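Local coordinates for protein interferon-inducible and double-stranded-dependent eIF-2kinase (Carassius auratus, PDB 4KMF) that binds left-handed Z-DNA through its Zalpha domain and, as a PKR-like kinase, probably phosphorylates the alpha subunit of translation initiation factor eIF2, at residues S1-M6 with V36-Y41; I11-Q16 with A26-L31; N42-R45 with F50-N53. One frame throughout, in Å; residues are numbered along the deposited sequence.

Contact 1 (S1-M6 with V36-Y41); sequences SAETQM and VNRHLY. With nucleotides of chain B.
Glu-3 OE1 receives a short hydrogen bond from Arg-38 NH2, 2.5 Å long, which is also a salt bridge between two helices standing 85° apart. OE1 uses its syn lone pair, and the carboxylate and guanidinium lie nearly in one plane (6° apart) and meet edge to edge. Glu-3 gets there by bending at chi2 (-73°), which swings its carboxylate toward the second helix. The same oxygen lies at the edge of the His-39 ring, 3.5 Å from CE1, an approach that would be favourable if the ring were charged. His-39 ND1 is hydrogen-bonded to Glu-7 OE2, one turn beyond Glu-3 on helix 2-17, which probably limits the ring's rotation. Met-6 then covers a face of this ring: its CB sits 4.3 Å from the centroid of His-39 in a CH-pi contact, CG lies beside NE2 and also meets Leu-31, and the bent end carries CE to Ile-29.

The other side of helix 33-45 meets the DNA. Asn-37 ND2 gives a nearly straight hydrogen bond of 2.7 Å to OP1 of DG5 of chain B, and Tyr-41 OH donates to OP1 of DC4 of chain B, also at 2.7 Å. C8 of DG5 of chain B sits over the centre of the Tyr-41 ring, 3.3 Å above the ring plane, and Trp-59 meets this ring edge-to-face. OP1 of DC6 of chain B lies against the CG and CD methylenes of Arg-38, while NH2 turns to Glu-3. Such an asparagine and tyrosine on the recognition helix are the hallmark of Zalpha domains, winged helix-turn-helix folds that read Z-DNA.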
loop_
_atom_site.group_PDB
_atom_site.type_symbol
_atom_site.label_atom_id
_atom_site.label_comp_id
_atom_site.label_asym_id
_atom_site.label_seq_id
_atom_site.Cartn_x
_atom_site.Cartn_y
_atom_site.Cartn_z
ATOM N N SER A 1 15.221 18.455 -10.179
ATOM C CA SER A 1 15.368 17.601 -8.966
ATOM C C SER A 1 15.685 16.156 -9.314
ATOM O O SER A 1 15.542 15.722 -10.456
ATOM C CB SER A 1 14.118 17.641 -8.093
ATOM O OG SER A 1 13.076 16.795 -8.595
ATOM N N ALA A 2 16.093 15.402 -8.317
ATOM C CA ALA A 2 16.381 13.999 -8.528
ATOM C C ALA A 2 15.127 13.222 -8.931
ATOM O O ALA A 2 15.242 12.276 -9.688
ATOM C CB ALA A 2 17.035 13.390 -7.278
ATOM N N GLU A 3 13.943 13.616 -8.437
ATOM C CA GLU A 3 12.692 12.944 -8.841
ATOM C C GLU A 3 12.430 13.150 -10.327
ATOM O O GLU A 3 12.090 12.205 -11.041
ATOM C CB GLU A 3 11.468 13.417 -8.029
ATOM C CG GLU A 3 11.648 13.447 -6.522
ATOM C CD GLU A 3 11.662 12.083 -5.843
ATOM O OE1 GLU A 3 10.574 11.523 -5.556
ATOM O OE2 GLU A 3 12.774 11.593 -5.533
ATOM N N THR A 4 12.612 14.391 -10.787
ATOM C CA THR A 4 12.503 14.710 -12.202
ATOM C C THR A 4 13.454 13.871 -13.039
ATOM O O THR A 4 13.055 13.315 -14.051
ATOM C CB THR A 4 12.675 16.198 -12.463
ATOM O OG1 THR A 4 11.742 16.907 -11.644
ATOM C CG2 THR A 4 12.400 16.544 -13.905
ATOM N N GLN A 5 14.693 13.735 -12.577
ATOM C CA GLN A 5 15.681 12.945 -13.262
ATOM C C GLN A 5 15.312 11.446 -13.295
ATOM O O GLN A 5 15.394 10.806 -14.340
ATOM C CB GLN A 5 17.053 13.201 -12.627
ATOM C CG GLN A 5 18.135 12.333 -13.184
ATOM C CD GLN A 5 18.404 12.603 -14.631
ATOM O OE1 GLN A 5 18.048 13.664 -15.163
ATOM N NE2 GLN A 5 19.048 11.638 -15.297
ATOM N N MET A 6 14.834 10.906 -12.182
ATOM C CA MET A 6 14.270 9.547 -12.158
ATOM C C MET A 6 13.105 9.362 -13.148
ATOM O O MET A 6 13.021 8.333 -13.822
ATOM C CB MET A 6 13.765 9.205 -10.765
ATOM C CG MET A 6 13.863 7.757 -10.416
ATOM S SD MET A 6 15.554 7.359 -9.887
ATOM C CE MET A 6 16.261 6.848 -11.459
ATOM N N VAL A 36 8.873 3.202 -8.187
ATOM C CA VAL A 36 8.517 3.257 -9.603
ATOM C C VAL A 36 7.058 3.630 -9.778
ATOM O O VAL A 36 6.746 4.490 -10.603
ATOM C CB VAL A 36 8.865 1.971 -10.309
ATOM C CG1 VAL A 36 8.430 2.027 -11.775
ATOM C CG2 VAL A 36 10.390 1.827 -10.211
ATOM N N ASN A 37 6.168 3.019 -8.988
ATOM C CA ASN A 37 4.750 3.343 -9.112
ATOM C C ASN A 37 4.447 4.778 -8.719
ATOM O O ASN A 37 3.651 5.438 -9.366
ATOM C CB ASN A 37 3.890 2.332 -8.345
ATOM C CG ASN A 37 3.506 1.159 -9.191
ATOM O OD1 ASN A 37 3.479 1.251 -10.416
ATOM N ND2 ASN A 37 3.170 0.045 -8.543
ATOM N N ARG A 38 5.105 5.284 -7.679
ATOM C CA ARG A 38 4.974 6.703 -7.328
ATOM C C ARG A 38 5.258 7.574 -8.575
ATOM O O ARG A 38 4.467 8.436 -8.948
ATOM C CB ARG A 38 5.925 7.057 -6.187
ATOM C CG ARG A 38 5.865 8.539 -5.845
ATOM C CD ARG A 38 6.674 8.839 -4.593
ATOM N NE ARG A 38 8.031 9.256 -4.900
ATOM C CZ ARG A 38 9.140 8.597 -4.541
ATOM N NH1 ARG A 38 9.063 7.466 -3.828
ATOM N NH2 ARG A 38 10.342 9.086 -4.888
ATOM N N HIS A 39 6.375 7.302 -9.231
ATOM C CA HIS A 39 6.739 8.038 -10.430
ATOM C C HIS A 39 5.796 7.825 -11.597
ATOM O O HIS A 39 5.469 8.788 -12.295
ATOM C CB HIS A 39 8.184 7.751 -10.823
ATOM C CG HIS A 39 9.176 8.230 -9.814
ATOM N ND1 HIS A 39 9.189 9.526 -9.334
ATOM C CD2 HIS A 39 10.170 7.580 -9.168
ATOM C CE1 HIS A 39 10.163 9.656 -8.450
ATOM N NE2 HIS A 39 10.775 8.490 -8.330
ATOM N N LEU A 40 5.365 6.584 -11.835
ATOM C CA LEU A 40 4.444 6.314 -12.959
ATOM C C LEU A 40 3.121 7.089 -12.788
ATOM O O LEU A 40 2.611 7.665 -13.746
ATOM C CB LEU A 40 4.149 4.814 -13.075
ATOM C CG LEU A 40 5.324 4.034 -13.695
ATOM C CD1 LEU A 40 5.115 2.519 -13.582
ATOM C CD2 LEU A 40 5.590 4.486 -15.129
ATOM N N TYR A 41 2.568 7.095 -11.570
ATOM C CA TYR A 41 1.312 7.811 -11.348
ATOM C C TYR A 41 1.491 9.331 -11.402
ATOM O O TYR A 41 0.590 10.012 -11.901
ATOM C CB TYR A 41 0.590 7.336 -10.070
ATOM C CG TYR A 41 -0.098 5.991 -10.267
ATOM C CD1 TYR A 41 0.588 4.784 -10.000
ATOM C CD2 TYR A 41 -1.412 5.913 -10.734
ATOM C CE1 TYR A 41 -0.016 3.540 -10.196
ATOM C CE2 TYR A 41 -2.029 4.660 -10.942
ATOM C CZ TYR A 41 -1.313 3.477 -10.681
ATOM O OH TYR A 41 -1.938 2.256 -10.898
ATOM P P DG B 5 2.831 0.370 -4.798
ATOM O OP1 DG B 5 3.343 -0.508 -5.855
ATOM O OP2 DG B 5 3.441 0.376 -3.434
ATOM O "O5'" DG B 5 2.800 1.881 -5.317
ATOM C "C5'" DG B 5 2.384 2.929 -4.438
ATOM C "C4'" DG B 5 2.275 4.176 -5.284
ATOM O "O4'" DG B 5 1.286 4.032 -6.328
ATOM C "C3'" DG B 5 1.870 5.374 -4.457
ATOM O "O3'" DG B 5 3.086 6.076 -4.252
ATOM C "C2'" DG B 5 0.950 6.182 -5.358
ATOM C "C1'" DG B 5 0.528 5.233 -6.455
ATOM N N9 DG B 5 -0.869 4.794 -6.347
ATOM C C8 DG B 5 -1.826 4.863 -7.340
ATOM N N7 DG B 5 -2.977 4.370 -6.986
ATOM C C5 DG B 5 -2.789 3.960 -5.659
ATOM C C6 DG B 5 -3.705 3.325 -4.775
ATOM O O6 DG B 5 -4.888 3.040 -5.038
ATOM N N1 DG B 5 -3.153 3.047 -3.512
ATOM C C2 DG B 5 -1.843 3.350 -3.171
ATOM N N2 DG B 5 -1.460 3.004 -1.932
ATOM N N3 DG B 5 -0.942 3.906 -4.035
ATOM C C4 DG B 5 -1.497 4.224 -5.243
ATOM P P DC B 4 -0.881 -0.723 -9.182
ATOM O OP1 DC B 4 -0.316 0.240 -10.157
ATOM O OP2 DC B 4 -0.031 -1.847 -8.805
ATOM O "O5'" DC B 4 -1.352 0.015 -7.859
ATOM C "C5'" DC B 4 -0.701 1.224 -7.388
ATOM C "C4'" DC B 4 -0.422 1.057 -5.890
ATOM O "O4'" DC B 4 -1.674 0.970 -5.161
ATOM C "C3'" DC B 4 0.341 -0.208 -5.500
ATOM O "O3'" DC B 4 1.290 0.073 -4.461
ATOM C "C2'" DC B 4 -0.731 -1.144 -4.970
ATOM C "C1'" DC B 4 -1.590 -0.126 -4.258
ATOM N N1 DC B 4 -2.935 -0.637 -3.961
ATOM C C2 DC B 4 -3.152 -1.350 -2.776
ATOM O O2 DC B 4 -2.216 -1.535 -2.003
ATOM N N3 DC B 4 -4.407 -1.810 -2.507
ATOM C C4 DC B 4 -5.400 -1.607 -3.389
ATOM N N4 DC B 4 -6.614 -2.035 -3.081
ATOM C C5 DC B 4 -5.202 -0.869 -4.606
ATOM C C6 DC B 4 -3.965 -0.419 -4.859
ATOM P P DC B 6 3.369 6.997 -2.978
ATOM O OP1 DC B 6 3.913 8.259 -3.521
ATOM O OP2 DC B 6 4.225 6.173 -2.108
ATOM O "O5'" DC B 6 1.998 7.326 -2.291
ATOM C "C5'" DC B 6 2.106 8.325 -1.302
ATOM C "C4'" DC B 6 1.199 7.957 -0.154
ATOM O "O4'" DC B 6 -0.172 8.069 -0.596
ATOM C "C3'" DC B 6 1.342 6.568 0.436
ATOM O "O3'" DC B 6 1.183 6.715 1.839
ATOM C "C2'" DC B 6 0.155 5.803 -0.144
ATOM C "C1'" DC B 6 -0.889 6.895 -0.243
ATOM N N1 DC B 6 -1.951 6.684 -1.277
ATOM C C2 DC B 6 -3.117 6.007 -0.899
ATOM O O2 DC B 6 -3.217 5.585 0.257
ATOM N N3 DC B 6 -4.098 5.836 -1.804
ATOM C C4 DC B 6 -3.920 6.310 -3.051
ATOM N N4 DC B 6 -4.903 6.118 -3.939
ATOM C C5 DC B 6 -2.737 7.021 -3.462
ATOM C C6 DC B 6 -1.776 7.169 -2.542
#

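Contact 2 (I11-Q16 with A26-L31); sequences IDFLRQ and AKEIGL
The backbones of 11-16 and 26-31 come nearest at Phe-13 and Ile-29, whose CA atoms are 8.0 Å apart, a spacing at which two helices can mesh through their side chains. Phe-13 does most of the bridging. Its first torsion (-178°) places the ring trans to the backbone N and sends it out across the gap, where one side of the ring, CD2 and CE2, comes down on the aliphatic part of Glu-28. CE2 lies 3.3 Å from Glu-28 CG and 3.4 Å from Glu-28 CB, so the fit is tight. The approach is oblique, and the ring and carboxylate planes are inclined at 33°. Glu-28 thus offers methylenes to the aromatic ring, while the bend at its chi2 (57°) carries the carboxylate off from the helix it packs against.

Ile-29 supplies the second foothold. The tip of its longer branch, CD1, reaches Phe-13 CB at 3.9 Å, packing against the root of the phenylalanine side chain instead of the outer ring carbons. The other branch, CG2, touches Met-6, two turns before Phe-13 on helix 2-17. Chemically this is van der Waals packing throughout, with a charged residue contributing only its hydrocarbon stem.

Just beyond Ile-29 the helix ends at Gly-30, whose positive phi turns the chain out of the helical path. Gly-30 N still bonds to Ala-26 O at 2.8 Å, and Leu-31 N makes a weak bond to the same oxygen. From there the chain passes to helix 33-45, on which Ala-26 and Leu-31 both touch Val-36. Phe-13 of helix 2-17 also rests on Thr-24 and Ile-25 of helix 22-29, while Ile-11 and Leu-14 reach Leu-61 of the central strand 58-61.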
loop_
_atom_site.group_PDB
_atom_site.type_symbol
_atom_site.label_atom_id
_atom_site.label_comp_id
_atom_site.label_asym_id
_atom_site.label_seq_id
_atom_site.Cartn_x
_atom_site.Cartn_y
_atom_site.Cartn_z
ATOM N N ILE A 11 10.782 7.472 -18.462
ATOM C CA ILE A 11 10.335 7.813 -19.824
ATOM C C ILE A 11 11.274 7.244 -20.901
ATOM O O ILE A 11 10.809 6.676 -21.902
ATOM C CB ILE A 11 10.145 9.355 -20.009
ATOM C CG1 ILE A 11 9.054 9.872 -19.060
ATOM C CG2 ILE A 11 9.846 9.738 -21.467
ATOM C CD1 ILE A 11 7.659 9.296 -19.292
ATOM N N ASP A 12 12.582 7.374 -20.684
ATOM C CA ASP A 12 13.568 6.837 -21.632
ATOM C C ASP A 12 13.425 5.324 -21.753
ATOM O O ASP A 12 13.500 4.763 -22.863
ATOM C CB ASP A 12 14.999 7.193 -21.190
ATOM C CG ASP A 12 15.307 8.686 -21.289
ATOM O OD1 ASP A 12 14.579 9.452 -21.968
ATOM O OD2 ASP A 12 16.324 9.102 -20.686
ATOM N N PHE A 13 13.226 4.662 -20.609
ATOM C CA PHE A 13 12.989 3.235 -20.596
ATOM C C PHE A 13 11.776 2.837 -21.459
ATOM O O PHE A 13 11.839 1.862 -22.253
ATOM C CB PHE A 13 12.844 2.702 -19.167
ATOM C CG PHE A 13 12.639 1.223 -19.132
ATOM C CD1 PHE A 13 11.345 0.673 -19.093
ATOM C CD2 PHE A 13 13.737 0.356 -19.234
ATOM C CE1 PHE A 13 11.164 -0.719 -19.150
ATOM C CE2 PHE A 13 13.547 -1.031 -19.244
ATOM C CZ PHE A 13 12.272 -1.562 -19.197
ATOM N N LEU A 14 10.659 3.546 -21.285
ATOM C CA LEU A 14 9.478 3.239 -22.097
ATOM C C LEU A 14 9.681 3.561 -23.567
ATOM O O LEU A 14 9.176 2.833 -24.412
ATOM C CB LEU A 14 8.214 3.899 -21.550
ATOM C CG LEU A 14 7.846 3.434 -20.141
ATOM C CD1 LEU A 14 6.820 4.368 -19.526
ATOM C CD2 LEU A 14 7.334 1.981 -20.124
ATOM N N ARG A 15 10.389 4.642 -23.873
ATOM C CA ARG A 15 10.726 4.969 -25.280
ATOM C C ARG A 15 11.581 3.852 -25.903
ATOM O O ARG A 15 11.350 3.471 -27.069
ATOM C CB ARG A 15 11.435 6.322 -25.384
ATOM N N GLN A 16 12.534 3.306 -25.130
ATOM C CA GLN A 16 13.455 2.288 -25.646
ATOM C C GLN A 16 12.823 0.901 -25.693
ATOM O O GLN A 16 13.134 0.098 -26.578
ATOM C CB GLN A 16 14.757 2.261 -24.837
ATOM N N ALA A 26 10.856 -1.354 -12.847
ATOM C CA ALA A 26 11.615 -1.350 -11.580
ATOM C C ALA A 26 12.926 -2.112 -11.636
ATOM O O ALA A 26 13.943 -1.617 -11.147
ATOM C CB ALA A 26 10.758 -1.855 -10.448
ATOM N N LYS A 27 12.923 -3.291 -12.242
ATOM C CA LYS A 27 14.138 -4.092 -12.332
ATOM C C LYS A 27 15.236 -3.377 -13.133
ATOM O O LYS A 27 16.407 -3.430 -12.750
ATOM C CB LYS A 27 13.824 -5.456 -12.959
ATOM N N GLU A 28 14.862 -2.706 -14.224
ATOM C CA GLU A 28 15.852 -1.981 -15.052
ATOM C C GLU A 28 16.336 -0.636 -14.486
ATOM O O GLU A 28 17.528 -0.318 -14.532
ATOM C CB GLU A 28 15.381 -1.854 -16.485
ATOM C CG GLU A 28 16.349 -1.027 -17.427
ATOM C CD GLU A 28 17.825 -1.523 -17.554
ATOM O OE1 GLU A 28 18.221 -2.618 -17.038
ATOM O OE2 GLU A 28 18.597 -0.769 -18.206
ATOM N N ILE A 29 15.439 0.160 -13.946
ATOM C CA ILE A 29 15.850 1.424 -13.331
ATOM C C ILE A 29 16.544 1.127 -11.985
ATOM O O ILE A 29 17.334 1.944 -11.479
ATOM C CB ILE A 29 14.620 2.412 -13.175
ATOM C CG1 ILE A 29 13.876 2.580 -14.506
ATOM C CG2 ILE A 29 15.057 3.765 -12.680
ATOM C CD1 ILE A 29 14.770 2.844 -15.759
ATOM N N GLY A 30 16.244 -0.052 -11.415
ATOM C CA GLY A 30 16.854 -0.543 -10.178
ATOM C C GLY A 30 16.274 0.116 -8.947
ATOM O O GLY A 30 16.987 0.327 -7.950
ATOM N N LEU A 31 14.983 0.464 -9.016
ATOM C CA LEU A 31 14.255 1.044 -7.892
ATOM C C LEU A 31 13.183 0.070 -7.433
ATOM O O LEU A 31 12.705 -0.746 -8.210
ATOM C CB LEU A 31 13.568 2.337 -8.311
ATOM C CG LEU A 31 14.443 3.499 -8.743
ATOM C CD1 LEU A 31 13.492 4.513 -9.407
ATOM C CD2 LEU A 31 15.172 4.116 -7.558
#

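Contact 3 (N42-R45 with F50-N53); sequences NLQR and FNSN
Gln-44 stretches toward Asn-51 because chi1 (-174°) and chi2 (173°) are both trans, which carries its amide straight out from the last turn of helix 33-45. Asn-51 answers with an uncommon chi1 of 92°, bringing its own amide round from the strand. The meeting point is Gln-44 OE1, which accepts two bonds from one residue: a weak one from Asn-51 ND2 at 3.3 Å and another weak one from the backbone N of Asn-51 at 3.4 Å. The two amides are inclined to each other and not stacked. A water closes the group, accepting from Asn-51 ND2 at 2.7 Å and from Gln-44 NE2 at 3.3 Å.

The remaining amide atom of Asn-51 looks along its own chain. OD1 takes the backbone N-H of Asn-53 at 2.9 Å, forming an Asx turn where the strand gives way to the loop. Replacement by an alanine here would probably cost Gln-44 OE1 its bond from ND2, leaving the weak backbone bond of this pair, take away one support of the water, and deprive the N-H of Asn-53 of its acceptor.

Both polar side chains also rest on Trp-59 of the central strand 58-61, and Asn-51 touches Pro-57 as well. Phe-50 pairs with Asp-60, which sets strand 49-51 at the edge of the wing beside 58-61; the weak bonds of Gln-44 join this strand to the end of the recognition helix.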
loop_
_atom_site.group_PDB
_atom_site.type_symbol
_atom_site.label_atom_id
_atom_site.label_comp_id
_atom_site.label_asym_id
_atom_site.label_seq_id
_atom_site.Cartn_x
_atom_site.Cartn_y
_atom_site.Cartn_z
ATOM N N ASN A 42 2.647 9.862 -10.957
ATOM C CA ASN A 42 2.944 11.306 -11.179
ATOM C C ASN A 42 3.034 11.594 -12.671
ATOM O O ASN A 42 2.468 12.580 -13.148
ATOM C CB ASN A 42 4.309 11.709 -10.591
ATOM C CG ASN A 42 4.345 11.713 -9.085
ATOM O OD1 ASN A 42 3.328 11.830 -8.424
ATOM N ND2 ASN A 42 5.553 11.658 -8.538
ATOM N N LEU A 43 3.728 10.718 -13.410
ATOM C CA LEU A 43 3.851 10.850 -14.870
ATOM C C LEU A 43 2.490 10.763 -15.550
ATOM O O LEU A 43 2.280 11.347 -16.595
ATOM C CB LEU A 43 4.827 9.814 -15.437
ATOM C CG LEU A 43 6.308 10.075 -15.203
ATOM C CD1 LEU A 43 7.113 8.862 -15.585
ATOM C CD2 LEU A 43 6.746 11.309 -16.024
ATOM N N GLN A 44 1.549 10.036 -14.973
ATOM C CA GLN A 44 0.207 10.028 -15.493
ATOM C C GLN A 44 -0.544 11.336 -15.218
ATOM O O GLN A 44 -1.232 11.870 -16.101
ATOM C CB GLN A 44 -0.539 8.844 -14.908
ATOM C CG GLN A 44 -1.915 8.694 -15.537
ATOM C CD GLN A 44 -2.583 7.452 -15.106
ATOM O OE1 GLN A 44 -2.858 6.581 -15.928
ATOM N NE2 GLN A 44 -2.887 7.357 -13.821
ATOM N N ARG A 45 -0.388 11.877 -14.012
ATOM C CA ARG A 45 -0.930 13.189 -13.687
ATOM C C ARG A 45 -0.387 14.272 -14.611
ATOM O O ARG A 45 -1.099 15.196 -14.949
ATOM C CB ARG A 45 -0.616 13.570 -12.246
ATOM C CG ARG A 45 -1.409 12.836 -11.224
ATOM C CD ARG A 45 -1.187 13.440 -9.828
ATOM N NE ARG A 45 -2.242 14.414 -9.519
ATOM C CZ ARG A 45 -2.270 15.215 -8.444
ATOM N NH1 ARG A 45 -1.307 15.181 -7.526
ATOM N NH2 ARG A 45 -3.290 16.040 -8.269
ATOM N N PHE A 50 0.324 6.693 -19.741
ATOM C CA PHE A 50 -1.013 6.188 -19.382
ATOM C C PHE A 50 -0.907 4.706 -19.015
ATOM O O PHE A 50 0.025 4.005 -19.424
ATOM C CB PHE A 50 -2.016 6.411 -20.531
ATOM C CG PHE A 50 -1.734 5.568 -21.725
ATOM C CD1 PHE A 50 -2.403 4.354 -21.901
ATOM C CD2 PHE A 50 -0.774 5.957 -22.652
ATOM C CE1 PHE A 50 -2.116 3.557 -23.026
ATOM C CE2 PHE A 50 -0.484 5.171 -23.757
ATOM C CZ PHE A 50 -1.150 3.970 -23.941
ATOM N N ASN A 51 -1.860 4.225 -18.226
ATOM C CA ASN A 51 -1.886 2.791 -17.966
ATOM C C ASN A 51 -3.128 2.115 -18.543
ATOM O O ASN A 51 -4.133 2.786 -18.817
ATOM C CB ASN A 51 -1.649 2.513 -16.497
ATOM C CG ASN A 51 -2.902 2.425 -15.714
ATOM O OD1 ASN A 51 -3.642 1.423 -15.793
ATOM N ND2 ASN A 51 -3.145 3.432 -14.904
ATOM N N SER A 52 -3.039 0.806 -18.741
ATOM C CA SER A 52 -4.002 0.070 -19.558
ATOM C C SER A 52 -5.224 -0.415 -18.804
ATOM O O SER A 52 -6.137 -0.986 -19.430
ATOM C CB SER A 52 -3.328 -1.132 -20.180
ATOM O OG SER A 52 -2.996 -2.051 -19.167
ATOM N N ASN A 53 -5.261 -0.242 -17.484
ATOM C CA ASN A 53 -6.375 -0.834 -16.684
ATOM C C ASN A 53 -6.375 -2.363 -16.618
ATOM O O ASN A 53 -7.351 -2.995 -16.156
ATOM C CB ASN A 53 -7.753 -0.388 -17.169
ATOM C CG ASN A 53 -8.033 1.053 -16.868
ATOM O OD1 ASN A 53 -7.514 1.606 -15.892
ATOM N ND2 ASN A 53 -8.859 1.688 -17.708
HETATM O O HOH W 1 -4.787 4.753 -13.168
#

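Taken together, the three contacts illustrate how chemistry follows position in a small winged helix-turn-helix domain. Contacts 1 and 2 share helix 2-17, one joining it to helix 33-45 and the other to helix 22-29; they meet around Met-6. Contact 3 shares helix 33-45 with contact 1, but links it to a strand. Contact 1 is partly buried and mixes a salt bridge, a histidine and DNA recognition. Contacts 2 and 3 lie nearer the surface on opposite sides of the chain's centre, the former van der Waals packing that borrows the stem of a glutamate, the latter a watered amide network. Ile-11 packed on Leu-43 connects these two.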